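Local coordinates for protein putative pyrroline carboxylate reductase (Streptococcus pyogenes, PDB 2AHR) that probably catalyses the NAD(P)H-dependent reduction of 1-pyrroline-5-carboxylate to L-proline, the last step of proline biosynthesis, at residues 71-76 with 88-93; 161-166 with 251-256. One frame throughout, in Å; residues are numbered along the deposited sequence.

Contact 1: 71-76 with 88-93; sequences QLFETV and SMAAGI. With NA (sodium ion), chain R; NAP (NADP nicotinamide-adenine-dinucleotide phosphate), chain S.
S88, at the end of strand 86-88, meets the ring of F73 at its far edge: OG lies near the ring plane, 3.3 Å from F73 CZ. Lying anti to the backbone N, the oxygen also accepts the amide of A90 (N to OG 3.2 Å, N-H...O angle 162°), which makes an ST turn as the chain leaves the strand. M89 turns from F73 toward the cofactor, where its CG rests 3.5 Å from NAP O4D. The methyl of A90 comes at the ring obliquely, CB 3.4 Å from F73 CZ, and also touches the ribose hydroxyl O3D, so this one small side chain separates the phenyl ring from the nicotinamide ribose. A91 then gives its amide to NAP O2D in a nearly straight bond of 3.0 Å (178°). At G92, where phi is positive, the carbonyl O turns out to the sodium ion. I93 closes the curve by laying CD1 over one face of F73, 3.9 Å from the ring centroid and 27° off its normal, a CH-pi contact. The phenyl ring thus fills the inside of the curved segment 88-93, and I68, L66, L98 and F101 also pack against it. From segment 71-76, L72 CD2, in the 3-10 turn before helix 73-77, approaches the adenine at N7A (3.5 Å) and V76 CG2 lies near its amino group. A loop after a parallel strand that offers backbone to the nicotinamide ribose, backed by an aromatic from the preceding crossover, belongs to the dinucleotide-binding site of this NADP-binding Rossmann fold.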
ATOM      1  N   GLN E  71     -33.180   8.363  12.289  1.00 51.67           N
ATOM      2  CA  GLN E  71     -33.700   7.000  12.098  1.00 52.87           C
ATOM      3  C   GLN E  71     -35.067   6.750  12.752  1.00 53.36           C
ATOM      4  O   GLN E  71     -35.710   5.744  12.453  1.00 53.46           O
ATOM      5  CB  GLN E  71     -32.712   5.940  12.613  1.00 52.94           C
ATOM      6  CG  GLN E  71     -31.397   5.846  11.854  1.00 53.71           C
ATOM      7  CD  GLN E  71     -30.297   6.716  12.457  1.00 54.76           C
ATOM      8  OE1 GLN E  71     -30.561   7.685  13.167  1.00 54.48           O
ATOM      9  NE2 GLN E  71     -29.054   6.366  12.166  1.00 56.24           N
ATOM     10  N   LEU E  72     -35.497   7.652  13.637  1.00 53.80           N
ATOM     11  CA  LEU E  72     -36.759   7.503  14.367  1.00 53.96           C
ATOM     12  C   LEU E  72     -37.840   8.495  13.959  1.00 53.94           C
ATOM     13  O   LEU E  72     -38.904   8.523  14.575  1.00 54.47           O
ATOM     14  CB  LEU E  72     -36.506   7.640  15.870  1.00 54.41           C
ATOM     15  CG  LEU E  72     -36.263   6.400  16.735  1.00 55.84           C
ATOM     16  CD1 LEU E  72     -35.502   5.279  16.001  1.00 57.75           C
ATOM     17  CD2 LEU E  72     -35.539   6.802  18.018  1.00 56.98           C
ATOM     18  N   PHE E  73     -37.575   9.316  12.946  1.00 53.58           N
ATOM     19  CA  PHE E  73     -38.541  10.330  12.500  1.00 53.59           C
ATOM     20  C   PHE E  73     -39.918   9.747  12.111  1.00 54.26           C
ATOM     21  O   PHE E  73     -40.941  10.169  12.639  1.00 54.01           O
ATOM     22  CB  PHE E  73     -37.947  11.189  11.359  1.00 53.02           C
ATOM     23  CG  PHE E  73     -37.277  12.477  11.832  1.00 51.19           C
ATOM     24  CD1 PHE E  73     -36.362  12.467  12.886  1.00 49.69           C
ATOM     25  CD2 PHE E  73     -37.543  13.692  11.192  1.00 49.16           C
ATOM     26  CE1 PHE E  73     -35.749  13.653  13.320  1.00 49.02           C
ATOM     27  CE2 PHE E  73     -36.932  14.875  11.608  1.00 48.44           C
ATOM     28  CZ  PHE E  73     -36.041  14.855  12.677  1.00 48.97           C
ATOM     29  N   GLU E  74     -39.926   8.769  11.205  1.00 55.21           N
ATOM     30  CA  GLU E  74     -41.161   8.118  10.758  1.00 56.47           C
ATOM     31  C   GLU E  74     -41.936   7.487  11.919  1.00 56.55           C
ATOM     32  O   GLU E  74     -43.078   7.859  12.178  1.00 56.57           O
ATOM     33  CB  GLU E  74     -40.847   7.076   9.685  1.00 56.65           C
ATOM     34  CG  GLU E  74     -42.073   6.469   9.031  1.00 59.67           C
ATOM     35  CD  GLU E  74     -41.834   6.079   7.579  1.00 63.46           C
ATOM     36  OE1 GLU E  74     -42.821   6.044   6.808  1.00 65.30           O
ATOM     37  OE2 GLU E  74     -40.665   5.823   7.201  1.00 65.35           O
ATOM     38  N   THR E  75     -41.299   6.550  12.618  1.00 56.92           N
ATOM     39  CA  THR E  75     -41.885   5.893  13.788  1.00 57.36           C
ATOM     40  C   THR E  75     -42.485   6.861  14.818  1.00 57.38           C
ATOM     41  O   THR E  75     -43.614   6.661  15.273  1.00 57.61           O
ATOM     42  CB  THR E  75     -40.840   4.991  14.474  1.00 57.51           C
ATOM     43  OG1 THR E  75     -40.483   3.934  13.576  1.00 58.84           O
ATOM     44  CG2 THR E  75     -41.385   4.382  15.778  1.00 58.13           C
ATOM     45  N   VAL E  76     -41.737   7.903  15.178  1.00 57.07           N
ATOM     46  CA  VAL E  76     -42.143   8.790  16.269  1.00 56.73           C
ATOM     47  C   VAL E  76     -43.107   9.895  15.830  1.00 56.56           C
ATOM     48  O   VAL E  76     -43.967  10.288  16.612  1.00 56.78           O
ATOM     49  CB  VAL E  76     -40.905   9.391  17.046  1.00 56.91           C
ATOM     50  CG1 VAL E  76     -41.341  10.317  18.190  1.00 56.34           C
ATOM     51  CG2 VAL E  76     -39.992   8.273  17.593  1.00 56.56           C
ATOM     52  N   SER E  88     -36.452  21.034  13.017  1.00 37.75           N
ATOM     53  CA  SER E  88     -35.678  19.796  13.048  1.00 37.26           C
ATOM     54  C   SER E  88     -34.194  20.097  13.120  1.00 37.06           C
ATOM     55  O   SER E  88     -33.678  20.963  12.382  1.00 37.43           O
ATOM     56  CB  SER E  88     -35.983  18.933  11.812  1.00 37.40           C
ATOM     57  OG  SER E  88     -35.102  17.818  11.696  1.00 36.41           O
HETATM   58  N   MSE E  89     -33.495  19.385  13.998  1.00 37.21           N
HETATM   59  CA  MSE E  89     -32.020  19.500  14.058  1.00 37.78           C
HETATM   60  C   MSE E  89     -31.295  18.301  13.403  1.00 37.83           C
HETATM   61  O   MSE E  89     -30.062  18.216  13.411  1.00 37.67           O
HETATM   62  CB  MSE E  89     -31.539  19.761  15.491  1.00 37.21           C
HETATM   63  CG  MSE E  89     -31.438  18.543  16.413  1.00 38.36           C
HETATM   64 SE   MSE E  89     -30.893  18.934  18.130  1.00 39.78          SE
HETATM   65  CE  MSE E  89     -32.111  20.181  18.533  1.00 36.96           C
ATOM     66  N   ALA E  90     -32.077  17.403  12.803  1.00 37.80           N
ATOM     67  CA  ALA E  90     -31.586  16.117  12.353  1.00 38.25           C
ATOM     68  C   ALA E  90     -30.811  16.222  11.049  1.00 38.82           C
ATOM     69  O   ALA E  90     -31.228  16.919  10.127  1.00 38.93           O
ATOM     70  CB  ALA E  90     -32.737  15.144  12.189  1.00 38.42           C
ATOM     71  N   ALA E  91     -29.677  15.526  11.008  1.00 39.01           N
ATOM     72  CA  ALA E  91     -28.887  15.352   9.800  1.00 39.48           C
ATOM     73  C   ALA E  91     -29.633  14.491   8.796  1.00 39.68           C
ATOM     74  O   ALA E  91     -30.309  13.522   9.165  1.00 39.63           O
ATOM     75  CB  ALA E  91     -27.537  14.687  10.145  1.00 39.10           C
ATOM     76  N   GLY E  92     -29.497  14.840   7.524  1.00 39.82           N
ATOM     77  CA  GLY E  92     -29.957  13.978   6.448  1.00 40.38           C
ATOM     78  C   GLY E  92     -31.441  13.913   6.106  1.00 41.00           C
ATOM     79  O   GLY E  92     -31.825  13.165   5.206  1.00 41.20           O
ATOM     80  N   ILE E  93     -32.285  14.673   6.803  1.00 41.64           N
ATOM     81  CA  ILE E  93     -33.732  14.647   6.538  1.00 41.59           C
ATOM     82  C   ILE E  93     -34.173  16.007   6.008  1.00 41.30           C
ATOM     83  O   ILE E  93     -34.140  17.012   6.738  1.00 40.68           O
ATOM     84  CB  ILE E  93     -34.535  14.262   7.808  1.00 42.35           C
ATOM     85  CG1 ILE E  93     -34.053  12.897   8.314  1.00 43.70           C
ATOM     86  CG2 ILE E  93     -36.072  14.306   7.541  1.00 42.63           C
ATOM     87  CD1 ILE E  93     -35.098  12.063   9.016  1.00 46.07           C
TER
HETATM   88 NA    NA R1261     -30.445  12.182   3.460  1.00 40.46          NA
HETATM   89  PA  NAP S1504     -28.636  10.940  21.214  1.00 71.82           P
HETATM   90  O1A NAP S1504     -28.626   9.464  21.022  1.00 70.64           O
HETATM   91  O2A NAP S1504     -27.588  11.344  22.195  1.00 71.30           O
HETATM   92  O5B NAP S1504     -30.086  11.499  21.664  1.00 71.91           O
HETATM   93  C5B NAP S1504     -31.293  10.974  21.162  1.00 74.73           C
HETATM   94  C4B NAP S1504     -32.312  10.995  22.299  1.00 76.90           C
HETATM   95  O4B NAP S1504     -33.630  10.760  21.832  1.00 77.46           O
HETATM   96  C3B NAP S1504     -31.993   9.932  23.349  1.00 77.49           C
HETATM   97  O3B NAP S1504     -31.784  10.585  24.583  1.00 77.05           O
HETATM   98  C2B NAP S1504     -33.209   9.020  23.389  1.00 78.55           C
HETATM   99  O2B NAP S1504     -33.657   8.683  24.692  1.00 80.39           O
HETATM  100  C1B NAP S1504     -34.281   9.895  22.752  1.00 78.30           C
HETATM  101  N9A NAP S1504     -35.379   9.078  22.180  1.00 78.43           N
HETATM  102  C8A NAP S1504     -35.310   7.791  21.694  1.00 78.32           C
HETATM  103  N7A NAP S1504     -36.549   7.420  21.287  1.00 78.70           N
HETATM  104  C5A NAP S1504     -37.411   8.445  21.511  1.00 78.29           C
HETATM  105  C6A NAP S1504     -38.783   8.586  21.298  1.00 78.02           C
HETATM  106  N6A NAP S1504     -39.537   7.488  21.326  1.00 78.66           N
HETATM  107  N1A NAP S1504     -39.389   9.779  21.637  1.00 77.76           N
HETATM  108  C2A NAP S1504     -38.657  10.809  22.202  1.00 77.27           C
HETATM  109  N3A NAP S1504     -37.304  10.653  22.421  1.00 76.85           N
HETATM  110  C4A NAP S1504     -36.687   9.492  22.080  1.00 77.94           C
HETATM  111  O3  NAP S1504     -28.459  11.670  19.776  1.00 69.77           O
HETATM  112  PN  NAP S1504     -27.845  13.158  19.584  1.00 68.69           P
HETATM  113  O1N NAP S1504     -26.378  13.000  19.365  1.00 69.47           O
HETATM  114  O2N NAP S1504     -28.319  14.090  20.643  1.00 67.83           O
HETATM  115  O5D NAP S1504     -28.514  13.584  18.176  1.00 66.01           O
HETATM  116  C5D NAP S1504     -29.843  14.049  18.099  1.00 62.62           C
HETATM  117  C4D NAP S1504     -30.051  14.823  16.799  1.00 60.42           C
HETATM  118  O4D NAP S1504     -29.144  15.903  16.685  1.00 58.44           O
HETATM  119  C3D NAP S1504     -29.837  13.933  15.579  1.00 59.85           C
HETATM  120  O3D NAP S1504     -30.940  14.117  14.725  1.00 60.11           O
HETATM  121  C2D NAP S1504     -28.554  14.417  14.916  1.00 58.23           C
HETATM  122  O2D NAP S1504     -28.653  14.300  13.501  1.00 55.05           O
HETATM  123  C1D NAP S1504     -28.445  15.864  15.442  1.00 57.31           C
HETATM  124  N1N NAP S1504     -27.075  16.396  15.664  1.00 55.30           N
HETATM  125  C2N NAP S1504     -26.228  15.835  16.600  1.00 53.27           C
HETATM  126  C3N NAP S1504     -24.955  16.375  16.812  1.00 51.06           C
HETATM  127  C7N NAP S1504     -24.065  15.865  17.907  1.00 49.66           C
HETATM  128  O7N NAP S1504     -22.832  16.525  18.084  1.00 49.98           O
HETATM  129  N7N NAP S1504     -24.443  14.835  18.675  1.00 47.53           N
HETATM  130  C4N NAP S1504     -24.545  17.491  16.073  1.00 51.37           C
HETATM  131  C5N NAP S1504     -25.402  18.060  15.141  1.00 50.58           C
HETATM  132  C6N NAP S1504     -26.666  17.499  14.951  1.00 54.38           C
HETATM  133  P2B NAP S1504     -32.935   7.602  25.657  1.00 81.61           P
HETATM  134  O1X NAP S1504     -33.848   7.365  26.848  1.00 81.45           O
HETATM  135  O2X NAP S1504     -32.753   6.301  24.908  1.00 81.93           O
HETATM  136  O3X NAP S1504     -31.588   8.125  26.129  1.00 80.71           O
HETATM  137  O   HOH W   1     -29.858  14.199   2.338  1.00 38.19           O
HETATM  138  O   HOH W   2     -31.838  12.484   1.498  1.00 38.95           O

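Contact 2: 161-166 with 251-256; sequences FTALAG and KTIDKA. With NA (sodium ion), chain R.
Within segments 161-166 and 251-256, the methyl of A163 carries the contact. It stands close to two neighbouring side chains, with CB 3.8 Å from I253 CG1 and 3.9 Å from T252 CG2. The backbones come near here as well: the CA atoms of A163 and T252 are 5.9 Å apart, a closeness that the small alanine allows. In T252, a chi1 of -50° sets OG1 beside the backbone N and CG2 anti to it, which turns the methyl to A163; OG1 is hydrogen-bonded to A248 O in the preceding turn and to Y171 OH on the first helix. The CB of I253 does not point at segment 161-166, but its CG1 comes round to A163.

Farther out, T162 OG1 bonds to F158 O, while its side chain packs on M112 of the nucleotide-binding part. One turn beyond T252, the carbonyl O of A256 binds the sodium ion at 2.5 Å. L179 and G232 of the second subunit pack against L164 and T252. Only carbon atoms meet between the two segments, so this part of the helix pair is held by close apolar fit, with the threonine hydroxyls satisfied outside it.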
ATOM      1  N   PHE E 161     -22.684  21.259   5.179  1.00 30.98           N
ATOM      2  CA  PHE E 161     -22.534  22.051   6.396  1.00 30.88           C
ATOM      3  C   PHE E 161     -22.542  21.105   7.611  1.00 30.93           C
ATOM      4  O   PHE E 161     -21.803  21.314   8.566  1.00 30.90           O
ATOM      5  CB  PHE E 161     -23.662  23.095   6.520  1.00 31.05           C
ATOM      6  CG  PHE E 161     -23.496  24.053   7.676  1.00 29.88           C
ATOM      7  CD1 PHE E 161     -23.019  25.348   7.455  1.00 29.03           C
ATOM      8  CD2 PHE E 161     -23.853  23.679   8.967  1.00 30.75           C
ATOM      9  CE1 PHE E 161     -22.877  26.244   8.508  1.00 29.64           C
ATOM     10  CE2 PHE E 161     -23.715  24.569  10.052  1.00 31.51           C
ATOM     11  CZ  PHE E 161     -23.226  25.853   9.823  1.00 31.62           C
ATOM     12  N   THR E 162     -23.384  20.076   7.575  1.00 31.13           N
ATOM     13  CA  THR E 162     -23.374  19.020   8.610  1.00 30.73           C
ATOM     14  C   THR E 162     -21.957  18.468   8.832  1.00 31.39           C
ATOM     15  O   THR E 162     -21.540  18.233   9.976  1.00 32.16           O
ATOM     16  CB  THR E 162     -24.325  17.877   8.220  1.00 31.08           C
ATOM     17  OG1 THR E 162     -25.648  18.404   8.041  1.00 31.49           O
ATOM     18  CG2 THR E 162     -24.329  16.746   9.276  1.00 29.47           C
ATOM     19  N   ALA E 163     -21.211  18.266   7.746  1.00 30.74           N
ATOM     20  CA  ALA E 163     -19.842  17.761   7.839  1.00 30.97           C
ATOM     21  C   ALA E 163     -18.857  18.826   8.315  1.00 30.95           C
ATOM     22  O   ALA E 163     -17.987  18.542   9.143  1.00 30.99           O
ATOM     23  CB  ALA E 163     -19.373  17.160   6.457  1.00 30.89           C
ATOM     24  N   LEU E 164     -18.952  20.040   7.762  1.00 31.03           N
ATOM     25  CA  LEU E 164     -17.996  21.085   8.085  1.00 31.13           C
ATOM     26  C   LEU E 164     -18.141  21.638   9.482  1.00 31.76           C
ATOM     27  O   LEU E 164     -17.157  22.093  10.070  1.00 32.06           O
ATOM     28  CB  LEU E 164     -18.110  22.253   7.113  1.00 31.28           C
ATOM     29  CG  LEU E 164     -17.710  22.017   5.667  1.00 33.17           C
ATOM     30  CD1 LEU E 164     -17.815  23.380   4.951  1.00 36.35           C
ATOM     31  CD2 LEU E 164     -16.318  21.446   5.567  1.00 32.46           C
ATOM     32  N   ALA E 165     -19.356  21.617  10.021  1.00 32.10           N
ATOM     33  CA  ALA E 165     -19.616  22.296  11.299  1.00 32.27           C
ATOM     34  C   ALA E 165     -20.169  21.352  12.337  1.00 32.06           C
ATOM     35  O   ALA E 165     -19.889  21.500  13.512  1.00 32.59           O
ATOM     36  CB  ALA E 165     -20.600  23.447  11.085  1.00 31.85           C
ATOM     37  N   GLY E 166     -21.005  20.418  11.898  1.00 32.71           N
ATOM     38  CA  GLY E 166     -21.730  19.522  12.808  1.00 32.48           C
ATOM     39  C   GLY E 166     -20.877  18.383  13.306  1.00 33.12           C
ATOM     40  O   GLY E 166     -20.858  18.079  14.517  1.00 33.18           O
ATOM     41  N   LYS E 251     -17.201  10.760   3.311  1.00 31.10           N
ATOM     42  CA  LYS E 251     -17.933   9.682   4.012  1.00 32.30           C
ATOM     43  C   LYS E 251     -19.031  10.229   4.905  1.00 31.72           C
ATOM     44  O   LYS E 251     -20.094   9.621   5.023  1.00 31.83           O
ATOM     45  CB  LYS E 251     -16.981   8.802   4.836  1.00 31.83           C
ATOM     46  CG  LYS E 251     -16.209   7.815   3.967  1.00 35.62           C
ATOM     47  CD  LYS E 251     -17.134   6.721   3.447  1.00 41.09           C
ATOM     48  CE  LYS E 251     -16.394   5.461   2.985  1.00 45.78           C
ATOM     49  NZ  LYS E 251     -17.364   4.366   2.540  1.00 47.02           N
ATOM     50  N   THR E 252     -18.770  11.381   5.523  1.00 31.38           N
ATOM     51  CA  THR E 252     -19.757  12.014   6.398  1.00 31.63           C
ATOM     52  C   THR E 252     -20.971  12.440   5.569  1.00 31.08           C
ATOM     53  O   THR E 252     -22.118  12.206   5.958  1.00 30.27           O
ATOM     54  CB  THR E 252     -19.157  13.218   7.147  1.00 31.57           C
ATOM     55  OG1 THR E 252     -17.913  12.829   7.763  1.00 32.64           O
ATOM     56  CG2 THR E 252     -20.140  13.743   8.225  1.00 30.24           C
ATOM     57  N   ILE E 253     -20.692  13.075   4.432  1.00 31.46           N
ATOM     58  CA  ILE E 253     -21.720  13.546   3.525  1.00 31.21           C
ATOM     59  C   ILE E 253     -22.500  12.359   2.934  1.00 32.16           C
ATOM     60  O   ILE E 253     -23.743  12.409   2.849  1.00 32.95           O
ATOM     61  CB  ILE E 253     -21.092  14.458   2.426  1.00 32.05           C
ATOM     62  CG1 ILE E 253     -20.510  15.731   3.077  1.00 30.49           C
ATOM     63  CG2 ILE E 253     -22.117  14.818   1.338  1.00 29.31           C
ATOM     64  CD1 ILE E 253     -19.850  16.661   2.106  1.00 32.74           C
ATOM     65  N   ASP E 254     -21.790  11.305   2.513  1.00 32.67           N
ATOM     66  CA  ASP E 254     -22.436  10.082   1.999  1.00 33.48           C
ATOM     67  C   ASP E 254     -23.448   9.546   3.018  1.00 33.08           C
ATOM     68  O   ASP E 254     -24.558   9.162   2.665  1.00 33.12           O
ATOM     69  CB  ASP E 254     -21.422   8.958   1.740  1.00 34.02           C
ATOM     70  CG  ASP E 254     -20.615   9.153   0.484  1.00 37.11           C
ATOM     71  OD1 ASP E 254     -20.938  10.036  -0.348  1.00 40.98           O
ATOM     72  OD2 ASP E 254     -19.634   8.392   0.335  1.00 41.17           O
ATOM     73  N   LYS E 255     -23.058   9.519   4.283  1.00 32.77           N
ATOM     74  CA  LYS E 255     -23.954   9.009   5.321  1.00 32.87           C
ATOM     75  C   LYS E 255     -25.158   9.914   5.459  1.00 32.95           C
ATOM     76  O   LYS E 255     -26.283   9.436   5.545  1.00 32.19           O
ATOM     77  CB  LYS E 255     -23.242   8.885   6.665  1.00 32.21           C
ATOM     78  CG  LYS E 255     -24.156   8.351   7.780  1.00 33.96           C
ATOM     79  CD  LYS E 255     -24.514   6.869   7.494  1.00 35.12           C
ATOM     80  CE  LYS E 255     -25.432   6.303   8.566  1.00 39.02           C
ATOM     81  NZ  LYS E 255     -25.584   4.844   8.330  1.00 41.02           N
ATOM     82  N   ALA E 256     -24.925  11.231   5.494  1.00 34.00           N
ATOM     83  CA  ALA E 256     -26.031  12.172   5.561  1.00 34.43           C
ATOM     84  C   ALA E 256     -26.980  11.909   4.385  1.00 35.23           C
ATOM     85  O   ALA E 256     -28.196  11.853   4.581  1.00 35.89           O
ATOM     86  CB  ALA E 256     -25.525  13.646   5.576  1.00 34.46           C
TER
HETATM   87 NA    NA R1261     -30.445  12.182   3.460  1.00 40.46          NA
HETATM   88  O   HOH W   1     -29.858  14.199   2.338  1.00 38.19           O
HETATM   89  O   HOH W   2     -31.838  12.484   1.498  1.00 38.95           O

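How the contacts relate
From the N terminus, contact 1 closes while the nucleotide-binding sheet is still being built, after its first four strands, ending a short loop of eleven residues that leads from helix 73-77 into strand 86-88. Contact 2 opens only afterwards, so the two neither nest nor cross. It closes a longer excursion of 84 residues, mostly helical and with no strand, bringing the C-terminal helix 241-258 back to the start of helix 158-185. The contacts meet where A91 CB touches T162 CG2 at 3.9 Å. They also share the sodium ion, bound by G92 O and A256 O with K257 O, L259 O and two waters, tying the C terminus to the Rossmann part. The second subunit borders both.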